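Local coordinates for protein alginate lyase AlgAT5 (Defluviitalea, PDB 5ZQI) that cleaves alginate as a polysaccharide lyase of family 7, probably by beta-elimination in a groove on one sheet of its beta-sandwich, at residues A[208-213]-A[217-222]; A[173-178]-A[242-247]; A[183-188]-A[224-229]. All blocks are in the same frame, centred on the assembly; numbering follows the deposited sequence.

Contact 1. Residues A[208-213]-A[217-222]; sequences KIVASG and KVYYNG
Lys-208 to Val-210 pair with Lys-217 to Tyr-219 as antiparallel main chains in the hairpin of strands 205-212 and 215-220, within the seven-stranded sheet of the sandwich. The strand axes come within 4.8 Å, their directions 164° apart. Two hydrogen-bonded pairs enclose one non-hydrogen-bonded pair. Tyr-219 N gives to Lys-208 O at 2.8 Å, and Lys-208 N returns the bond to Tyr-219 O. Val-210 and Lys-217 repeat the exchange, Lys-217 N reaching Val-210 O almost straight (175° at the hydrogen).

On the face carrying Lys-208, Val-210, Lys-217 and Tyr-219, Lys-208 runs side by side with Tyr-219. Its bend at chi3 (64°) carries CE over one ring face, 3.6 Å from Tyr-219 CD1, as a CH-pi contact. Lys-208 NZ follows, 4.5 Å from the ring centroid and close to the ring normal, a cation-pi arrangement. Val-210 CG2 approaches the same ring obliquely, 4.2 Å from Tyr-219 CE1.

Ile-209 and Val-218 turn to the other face, where Ile-209 CG1 lies 4.4 Å from Val-218 CG2 and both residues meet Ile-174 and Ile-176. This is an amphipathic antiparallel beta hairpin, one face in the core of the beta-sandwich and the other partly exposed.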
loop_
_atom_site.group_PDB
_atom_site.type_symbol
_atom_site.label_atom_id
_atom_site.label_comp_id
_atom_site.label_asym_id
_atom_site.label_seq_id
_atom_site.Cartn_x
_atom_site.Cartn_y
_atom_site.Cartn_z
ATOM N N LYS A 208 -4.078 -3.585 -10.499
ATOM C CA LYS A 208 -3.472 -4.910 -10.538
ATOM C C LYS A 208 -2.016 -4.789 -10.977
ATOM O O LYS A 208 -1.714 -4.139 -11.984
ATOM C CB LYS A 208 -4.235 -5.843 -11.488
ATOM C CG LYS A 208 -3.632 -7.229 -11.595
ATOM C CD LYS A 208 -4.496 -8.225 -12.357
ATOM C CE LYS A 208 -4.680 -7.833 -13.797
ATOM N NZ LYS A 208 -5.250 -8.985 -14.556
ATOM N N ILE A 209 -1.124 -5.427 -10.230
ATOM C CA ILE A 209 0.311 -5.447 -10.484
ATOM C C ILE A 209 0.700 -6.897 -10.728
ATOM O O ILE A 209 0.386 -7.763 -9.901
ATOM C CB ILE A 209 1.097 -4.858 -9.301
ATOM C CG1 ILE A 209 0.633 -3.435 -8.994
ATOM C CG2 ILE A 209 2.610 -4.924 -9.619
ATOM C CD1 ILE A 209 1.271 -2.850 -7.743
ATOM N N VAL A 210 1.361 -7.165 -11.863
ATOM C CA VAL A 210 1.791 -8.506 -12.239
ATOM C C VAL A 210 3.275 -8.465 -12.576
ATOM O O VAL A 210 3.680 -7.802 -13.541
ATOM C CB VAL A 210 0.996 -9.057 -13.438
ATOM C CG1 VAL A 210 1.470 -10.474 -13.775
ATOM C CG2 VAL A 210 -0.472 -9.020 -13.180
ATOM N N ALA A 211 4.069 -9.212 -11.834
ATOM C CA ALA A 211 5.505 -9.346 -12.074
ATOM C C ALA A 211 5.797 -10.754 -12.585
ATOM O O ALA A 211 5.460 -11.737 -11.914
ATOM C CB ALA A 211 6.282 -9.080 -10.792
ATOM N N SER A 212 6.457 -10.859 -13.735
ATOM C CA SER A 212 6.714 -12.120 -14.403
ATOM C C SER A 212 7.561 -11.817 -15.636
ATOM O O SER A 212 7.412 -10.774 -16.266
ATOM C CB SER A 212 5.405 -12.794 -14.807
ATOM O OG SER A 212 5.628 -14.093 -15.291
ATOM N N GLY A 213 8.453 -12.747 -15.954
ATOM C CA GLY A 213 9.182 -12.665 -17.213
ATOM C C GLY A 213 10.157 -11.519 -17.307
ATOM O O GLY A 213 10.531 -11.123 -18.402
ATOM N N LYS A 217 3.815 -5.425 -15.009
ATOM C CA LYS A 217 2.639 -4.838 -15.637
ATOM C C LYS A 217 1.725 -4.239 -14.573
ATOM O O LYS A 217 1.530 -4.829 -13.505
ATOM C CB LYS A 217 1.876 -5.893 -16.447
ATOM C CG LYS A 217 2.604 -6.329 -17.685
ATOM C CD LYS A 217 1.863 -7.425 -18.439
ATOM C CE LYS A 217 2.597 -7.761 -19.745
ATOM N NZ LYS A 217 2.052 -8.986 -20.397
ATOM N N VAL A 218 1.157 -3.061 -14.865
ATOM C CA VAL A 218 0.176 -2.419 -13.986
ATOM C C VAL A 218 -1.076 -2.113 -14.793
ATOM O O VAL A 218 -0.988 -1.492 -15.858
ATOM C CB VAL A 218 0.729 -1.133 -13.349
ATOM C CG1 VAL A 218 -0.256 -0.563 -12.325
ATOM C CG2 VAL A 218 2.070 -1.406 -12.643
ATOM N N TYR A 219 -2.224 -2.499 -14.250
ATOM C CA TYR A 219 -3.544 -2.273 -14.802
ATOM C C TYR A 219 -4.340 -1.362 -13.872
ATOM O O TYR A 219 -4.197 -1.422 -12.639
ATOM C CB TYR A 219 -4.312 -3.591 -14.977
ATOM C CG TYR A 219 -3.665 -4.664 -15.823
ATOM C CD1 TYR A 219 -2.580 -5.396 -15.341
ATOM C CD2 TYR A 219 -4.118 -4.938 -17.107
ATOM C CE1 TYR A 219 -1.981 -6.378 -16.106
ATOM C CE2 TYR A 219 -3.522 -5.921 -17.868
ATOM C CZ TYR A 219 -2.466 -6.637 -17.362
ATOM O OH TYR A 219 -1.898 -7.609 -18.168
ATOM N N TYR A 220 -5.203 -0.546 -14.475
ATOM C CA TYR A 220 -6.122 0.342 -13.784
ATOM C C TYR A 220 -7.529 0.048 -14.285
ATOM O O TYR A 220 -7.823 0.209 -15.471
ATOM C CB TYR A 220 -5.745 1.812 -14.038
ATOM C CG TYR A 220 -6.582 2.856 -13.335
ATOM C CD1 TYR A 220 -6.566 2.991 -11.968
ATOM C CD2 TYR A 220 -7.369 3.720 -14.052
ATOM C CE1 TYR A 220 -7.312 3.951 -11.337
ATOM C CE2 TYR A 220 -8.138 4.692 -13.419
ATOM C CZ TYR A 220 -8.093 4.813 -12.075
ATOM O OH TYR A 220 -8.835 5.787 -11.452
ATOM N N ASN A 221 -8.382 -0.442 -13.384
ATOM C CA ASN A 221 -9.732 -0.892 -13.762
ATOM C C ASN A 221 -9.697 -1.807 -14.981
ATOM O O ASN A 221 -10.560 -1.736 -15.867
ATOM C CB ASN A 221 -10.652 0.301 -14.014
ATOM C CG ASN A 221 -10.868 1.124 -12.761
ATOM O OD1 ASN A 221 -10.892 0.586 -11.647
ATOM N ND2 ASN A 221 -11.043 2.419 -12.930
ATOM N N GLY A 222 -8.697 -2.688 -15.019
ATOM C CA GLY A 222 -8.630 -3.694 -16.049
ATOM C C GLY A 222 -7.837 -3.328 -17.284
ATOM O O GLY A 222 -7.562 -4.215 -18.106
#

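Contact 2. Residues A[173-178]-A[242-247]; sequences VIMIRL and YTQSNT. With SO4 (sulfate ion), chain B.
Arg-177 sets off with CG anti to the backbone N (chi1 -171°) and stays extended to NE, bringing its guanidinium to Gln-244, whose bend at chi2 (-70°) turns the amide back toward Tyr-242. Guanidinium and amide planes stand 78° apart. Gln-244 CG lies over one guanidinium face, 4.1 Å from Arg-177 CZ. Gln-244 OE1 is 3.5 Å from Arg-177 NH1.

The guanidinium edge serves other partners: Arg-177 NH2 donates to sulfate O4 at 2.7 Å, and a water, also close to Gln-244 OE1, accepts from Arg-177 NH1 at 2.8 Å. Salt bridges to Glu-179 and Glu-186 and a hydrogen bond from NH2 to His-160 ND1 help fix the arginine. Tyr-118 and Lys-158 also bind the sulfate, probably a crystallisation ion, on a face consistent with the substrate groove of family 7 lyases.

Gln-244 centres an inverse gamma turn; its NE2 sits over the middle of the Tyr-242 ring and donates to Tyr-242 O at 3.1 Å, from above the carbonyl plane. Met-175 SD reaches the ring edge, 4.4 Å from Tyr-242 CE2. With an alanine here, Tyr-242 O would probably lose its amide donor and one guanidinium face its CG cover.

Strand 160-167 pairs with both 172-179 and 241-243: its Val-162 and Gln-165 touch Met-175, Gln-165 also touches Tyr-242, and His-160 packs on Gln-244.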
loop_
_atom_site.group_PDB
_atom_site.type_symbol
_atom_site.label_atom_id
_atom_site.label_comp_id
_atom_site.label_asym_id
_atom_site.label_seq_id
_atom_site.Cartn_x
_atom_site.Cartn_y
_atom_site.Cartn_z
ATOM N N VAL A 173 10.417 -0.692 -5.602
ATOM C CA VAL A 173 10.606 -1.069 -6.996
ATOM C C VAL A 173 9.592 -0.297 -7.834
ATOM O O VAL A 173 9.968 0.449 -8.745
ATOM C CB VAL A 173 10.476 -2.589 -7.156
ATOM C CG1 VAL A 173 10.611 -2.974 -8.644
ATOM C CG2 VAL A 173 11.558 -3.347 -6.371
ATOM N N ILE A 174 8.312 -0.421 -7.507
ATOM C CA ILE A 174 7.312 0.523 -7.996
ATOM C C ILE A 174 6.369 0.894 -6.856
ATOM O O ILE A 174 6.192 0.149 -5.892
ATOM C CB ILE A 174 6.494 0.002 -9.204
ATOM C CG1 ILE A 174 5.680 -1.228 -8.834
ATOM C CG2 ILE A 174 7.373 -0.240 -10.414
ATOM C CD1 ILE A 174 4.470 -1.448 -9.766
ATOM N N MET A 175 5.746 2.070 -6.993
ATOM C CA MET A 175 4.729 2.530 -6.070
ATOM C C MET A 175 3.540 3.111 -6.832
ATOM O O MET A 175 3.706 3.777 -7.863
ATOM C CB MET A 175 5.255 3.597 -5.086
ATOM C CG MET A 175 6.480 3.149 -4.290
ATOM S SD MET A 175 6.863 4.146 -2.852
ATOM C CE MET A 175 7.160 5.701 -3.673
ATOM N N ILE A 176 2.344 2.841 -6.317
ATOM C CA ILE A 176 1.111 3.452 -6.794
ATOM C C ILE A 176 0.921 4.746 -6.015
ATOM O O ILE A 176 0.679 4.717 -4.811
ATOM C CB ILE A 176 -0.077 2.500 -6.623
ATOM C CG1 ILE A 176 0.242 1.113 -7.205
ATOM C CG2 ILE A 176 -1.348 3.101 -7.278
ATOM C CD1 ILE A 176 0.629 1.076 -8.683
ATOM N N ARG A 177 0.986 5.877 -6.708
ATOM C CA ARG A 177 1.143 7.178 -6.070
ATOM C C ARG A 177 0.050 8.124 -6.546
ATOM O O ARG A 177 -0.224 8.223 -7.747
ATOM C CB ARG A 177 2.514 7.743 -6.396
ATOM C CG ARG A 177 2.894 8.990 -5.622
ATOM C CD ARG A 177 4.413 9.273 -5.792
ATOM N NE ARG A 177 4.759 10.513 -5.102
ATOM C CZ ARG A 177 5.675 10.643 -4.153
ATOM N NH1 ARG A 177 6.453 9.632 -3.834
ATOM N NH2 ARG A 177 5.841 11.815 -3.584
ATOM N N LEU A 178 -0.539 8.853 -5.605
ATOM C CA LEU A 178 -1.486 9.926 -5.898
ATOM C C LEU A 178 -0.881 11.241 -5.431
ATOM O O LEU A 178 -0.488 11.363 -4.270
ATOM C CB LEU A 178 -2.827 9.691 -5.225
ATOM C CG LEU A 178 -3.873 10.747 -5.586
ATOM C CD1 LEU A 178 -4.372 10.672 -7.011
ATOM C CD2 LEU A 178 -5.051 10.640 -4.589
ATOM N N TYR A 242 0.703 4.972 2.824
ATOM C CA TYR A 242 2.079 5.451 3.039
ATOM C C TYR A 242 2.067 6.932 2.698
ATOM O O TYR A 242 2.070 7.313 1.519
ATOM C CB TYR A 242 3.048 4.643 2.191
ATOM C CG TYR A 242 4.519 4.902 2.379
ATOM C CD1 TYR A 242 5.021 5.493 3.537
ATOM C CD2 TYR A 242 5.413 4.533 1.392
ATOM C CE1 TYR A 242 6.386 5.695 3.709
ATOM C CE2 TYR A 242 6.750 4.741 1.553
ATOM C CZ TYR A 242 7.225 5.307 2.704
ATOM O OH TYR A 242 8.602 5.524 2.855
ATOM N N THR A 243 1.956 7.765 3.732
ATOM C CA THR A 243 1.753 9.203 3.547
ATOM C C THR A 243 3.068 9.899 3.239
ATOM O O THR A 243 3.967 9.918 4.080
ATOM C CB THR A 243 1.112 9.793 4.793
ATOM O OG1 THR A 243 -0.141 9.107 5.012
ATOM C CG2 THR A 243 0.829 11.277 4.614
ATOM N N GLN A 244 3.183 10.519 2.058
ATOM C CA GLN A 244 4.463 11.120 1.649
ATOM C C GLN A 244 4.555 12.576 2.093
ATOM O O GLN A 244 4.849 13.475 1.313
ATOM C CB GLN A 244 4.679 11.009 0.146
ATOM C CG GLN A 244 4.432 9.639 -0.420
ATOM C CD GLN A 244 5.469 8.651 -0.006
ATOM O OE1 GLN A 244 6.607 8.734 -0.460
ATOM N NE2 GLN A 244 5.092 7.701 0.837
ATOM N N SER A 245 4.307 12.817 3.368
ATOM C CA SER A 245 4.532 14.132 3.945
ATOM C C SER A 245 4.856 13.981 5.418
ATOM O O SER A 245 4.711 12.908 6.002
ATOM C CB SER A 245 3.331 15.048 3.721
ATOM O OG SER A 245 3.740 16.356 4.071
ATOM N N ASN A 246 5.334 15.068 6.000
ATOM C CA ASN A 246 5.672 15.167 7.417
ATOM C C ASN A 246 5.740 16.654 7.753
ATOM O O ASN A 246 5.488 17.514 6.901
ATOM C CB ASN A 246 6.963 14.392 7.694
ATOM C CG ASN A 246 8.153 14.926 6.900
ATOM O OD1 ASN A 246 8.324 16.125 6.781
ATOM N ND2 ASN A 246 8.953 14.030 6.339
ATOM N N THR A 247 6.028 16.971 9.013
ATOM C CA THR A 247 5.974 18.375 9.410
ATOM C C THR A 247 7.073 19.219 8.760
ATOM O O THR A 247 6.892 20.433 8.633
ATOM C CB THR A 247 6.044 18.553 10.933
ATOM O OG1 THR A 247 7.292 18.046 11.430
ATOM C CG2 THR A 247 4.875 17.865 11.612
HETATM S S SO4 B . 9.404 12.695 -2.249
HETATM O O1 SO4 B . 9.557 14.023 -2.842
HETATM O O2 SO4 B . 9.909 11.673 -3.166
HETATM O O3 SO4 B . 10.131 12.633 -0.984
HETATM O O4 SO4 B . 7.991 12.413 -2.008
HETATM O O HOH W 1 8.423 9.768 -1.849
#

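Contact 3. Residues A[183-188]-A[224-229]; sequences LFVEGD and LKLTYN
Leu-226 reaches Val-185 across the interface between the two sheets. Its CB points at segment 183-188 yet stays 4.9 Å from Val-185 CG2. With CG anti to the backbone N (chi1 172°), the chain continues along its own strand, and CG remains 5.2 Å from Val-185 CG1. There the branches part. CD1 lies alongside its own strand, 3.9 Å from Tyr-228 CB, while CD2 does the touching: it is 3.8 Å from Val-185 CG1 and 4.0 Å from Val-185 CB. The two side chains lie at a slant to each other. Val-185 CA and Leu-226 CA are 8.1 Å apart, too far for main-chain pairing and consistent with side-chain packing between layers. Ala-193 and Leu-195 extend this apolar patch, the former against Leu-226 and the latter against Val-185.

A classic beta bulge, with Lys-225 and Leu-226 both opposite Val-218, interrupts the regular strand just here; the lysine's far end leads away from the contact. Farther along, Tyr-228 OH comes within 4.2 Å of Asp-188 OD2, the carboxylate and ring planes 73° apart. That is too long for a hydrogen bond, and the hydroxyl has a weak one with Lys-230 NZ instead.

No hydrogen bond crosses between the segments, and they bury only 131 Å² together. Between them the chemistry is essentially one methyl-to-methyl dispersion contact, Leu-226 CD2 on Val-185 CG1, with the polar pair adding at most a weak electrostatic term.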
loop_
_atom_site.group_PDB
_atom_site.type_symbol
_atom_site.label_atom_id
_atom_site.label_comp_id
_atom_site.label_asym_id
_atom_site.label_seq_id
_atom_site.Cartn_x
_atom_site.Cartn_y
_atom_site.Cartn_z
ATOM N N LEU A 183 -2.912 10.278 -10.435
ATOM C CA LEU A 183 -2.627 8.917 -9.995
ATOM C C LEU A 183 -1.714 8.266 -11.025
ATOM O O LEU A 183 -2.059 8.220 -12.204
ATOM C CB LEU A 183 -3.941 8.159 -9.857
ATOM C CG LEU A 183 -3.832 6.767 -9.285
ATOM C CD1 LEU A 183 -3.470 6.750 -7.802
ATOM C CD2 LEU A 183 -5.119 5.938 -9.463
ATOM N N PHE A 184 -0.557 7.760 -10.579
ATOM C CA PHE A 184 0.468 7.288 -11.492
ATOM C C PHE A 184 1.329 6.235 -10.812
ATOM O O PHE A 184 1.240 6.009 -9.608
ATOM C CB PHE A 184 1.329 8.458 -12.018
ATOM C CG PHE A 184 2.091 9.203 -10.961
ATOM C CD1 PHE A 184 1.515 10.256 -10.298
ATOM C CD2 PHE A 184 3.397 8.853 -10.649
ATOM C CE1 PHE A 184 2.210 10.954 -9.323
ATOM C CE2 PHE A 184 4.105 9.544 -9.663
ATOM C CZ PHE A 184 3.512 10.599 -9.018
ATOM N N VAL A 185 2.120 5.542 -11.621
ATOM C CA VAL A 185 3.096 4.570 -11.144
ATOM C C VAL A 185 4.442 5.267 -11.090
ATOM O O VAL A 185 4.881 5.865 -12.094
ATOM C CB VAL A 185 3.163 3.319 -12.040
ATOM C CG1 VAL A 185 4.068 2.291 -11.421
ATOM C CG2 VAL A 185 1.796 2.785 -12.313
ATOM N N GLU A 186 5.089 5.208 -9.920
ATOM C CA GLU A 186 6.408 5.790 -9.688
ATOM C C GLU A 186 7.452 4.690 -9.529
ATOM O O GLU A 186 7.180 3.626 -8.953
ATOM C CB GLU A 186 6.389 6.668 -8.431
ATOM C CG GLU A 186 7.535 7.647 -8.354
ATOM C CD GLU A 186 7.579 8.432 -7.039
ATOM O OE1 GLU A 186 7.800 7.801 -5.966
ATOM O OE2 GLU A 186 7.402 9.653 -7.066
ATOM N N GLY A 187 8.637 4.926 -10.091
ATOM C CA GLY A 187 9.787 4.082 -9.886
ATOM C C GLY A 187 11.036 4.932 -9.820
ATOM O O GLY A 187 11.206 5.837 -10.636
ATOM N N ASP A 188 11.904 4.649 -8.852
ATOM C CA ASP A 188 13.147 5.409 -8.657
ATOM C C ASP A 188 12.847 6.902 -8.541
ATOM O O ASP A 188 13.598 7.756 -9.022
ATOM C CB ASP A 188 14.150 5.142 -9.785
ATOM C CG ASP A 188 14.622 3.703 -9.802
ATOM O OD1 ASP A 188 14.701 3.093 -8.715
ATOM O OD2 ASP A 188 14.904 3.180 -10.899
ATOM N N LEU A 224 -4.475 -2.067 -19.253
ATOM C CA LEU A 224 -3.026 -2.082 -19.091
ATOM C C LEU A 224 -2.489 -0.670 -19.281
ATOM O O LEU A 224 -2.709 -0.049 -20.328
ATOM C CB LEU A 224 -2.387 -3.045 -20.086
ATOM C CG LEU A 224 -0.860 -3.156 -19.994
ATOM C CD1 LEU A 224 -0.386 -3.830 -18.718
ATOM C CD2 LEU A 224 -0.365 -3.930 -21.243
ATOM N N LYS A 225 -1.794 -0.164 -18.266
ATOM C CA LYS A 225 -1.247 1.190 -18.311
ATOM C C LYS A 225 0.273 1.258 -18.355
ATOM O O LYS A 225 0.813 2.284 -18.783
ATOM C CB LYS A 225 -1.724 1.992 -17.099
ATOM C CG LYS A 225 -3.216 2.133 -17.005
ATOM C CD LYS A 225 -3.710 3.132 -18.019
ATOM C CE LYS A 225 -5.147 3.525 -17.725
ATOM N NZ LYS A 225 -5.629 4.443 -18.805
ATOM N N LEU A 226 0.970 0.183 -17.989
ATOM C CA LEU A 226 2.428 0.161 -17.940
ATOM C C LEU A 226 2.917 -1.267 -18.098
ATOM O O LEU A 226 2.380 -2.183 -17.464
ATOM C CB LEU A 226 2.957 0.715 -16.610
ATOM C CG LEU A 226 4.471 0.566 -16.351
ATOM C CD1 LEU A 226 5.316 1.399 -17.287
ATOM C CD2 LEU A 226 4.687 0.961 -14.891
ATOM N N THR A 227 3.924 -1.445 -18.947
ATOM C CA THR A 227 4.768 -2.635 -19.000
ATOM C C THR A 227 6.216 -2.180 -18.837
ATOM O O THR A 227 6.719 -1.400 -19.653
ATOM C CB THR A 227 4.568 -3.379 -20.311
ATOM O OG1 THR A 227 3.176 -3.659 -20.504
ATOM C CG2 THR A 227 5.305 -4.722 -20.289
ATOM N N TYR A 228 6.868 -2.641 -17.769
ATOM C CA TYR A 228 8.134 -2.073 -17.299
ATOM C C TYR A 228 9.172 -3.160 -17.102
ATOM O O TYR A 228 8.976 -4.058 -16.288
ATOM C CB TYR A 228 7.863 -1.305 -15.998
ATOM C CG TYR A 228 9.016 -0.720 -15.243
ATOM C CD1 TYR A 228 9.889 0.167 -15.831
ATOM C CD2 TYR A 228 9.203 -1.044 -13.904
ATOM C CE1 TYR A 228 10.941 0.706 -15.096
ATOM C CE2 TYR A 228 10.237 -0.503 -13.172
ATOM C CZ TYR A 228 11.104 0.369 -13.780
ATOM O OH TYR A 228 12.133 0.904 -13.030
ATOM N N ASN A 229 10.263 -3.082 -17.862
ATOM C CA ASN A 229 11.335 -4.055 -17.692
ATOM C C ASN A 229 11.980 -3.925 -16.317
ATOM O O ASN A 229 12.399 -2.838 -15.915
ATOM C CB ASN A 229 12.418 -3.862 -18.750
ATOM C CG ASN A 229 11.951 -4.178 -20.143
ATOM O OD1 ASN A 229 10.990 -4.942 -20.329
ATOM N ND2 ASN A 229 12.612 -3.595 -21.127
#

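Contact 3 spans both sheets: its 224-229 side neighbours contact 1, its 183-188 side contact 2. Contacts 1 and 3 have centres about 9 Å apart, and Val-218 O probably accepts from Lys-225 N (2.9 Å), joining strands 215-220 and 223-229. In the opposing sheet Met-175 O and Glu-186 N, also 2.9 Å apart, probably pair strands 172-179 and 182-187. Between the sheets, Ile-174 CD1 packs on Val-218 CG2 at 3.7 Å, tying contact 1 to contact 2 although their centres are about 19 Å apart. Strand 172-179 thus turns its isoleucines to the core and Met-175 and Arg-177 to the sulfate-bearing face. Contact 2 alone includes that ion.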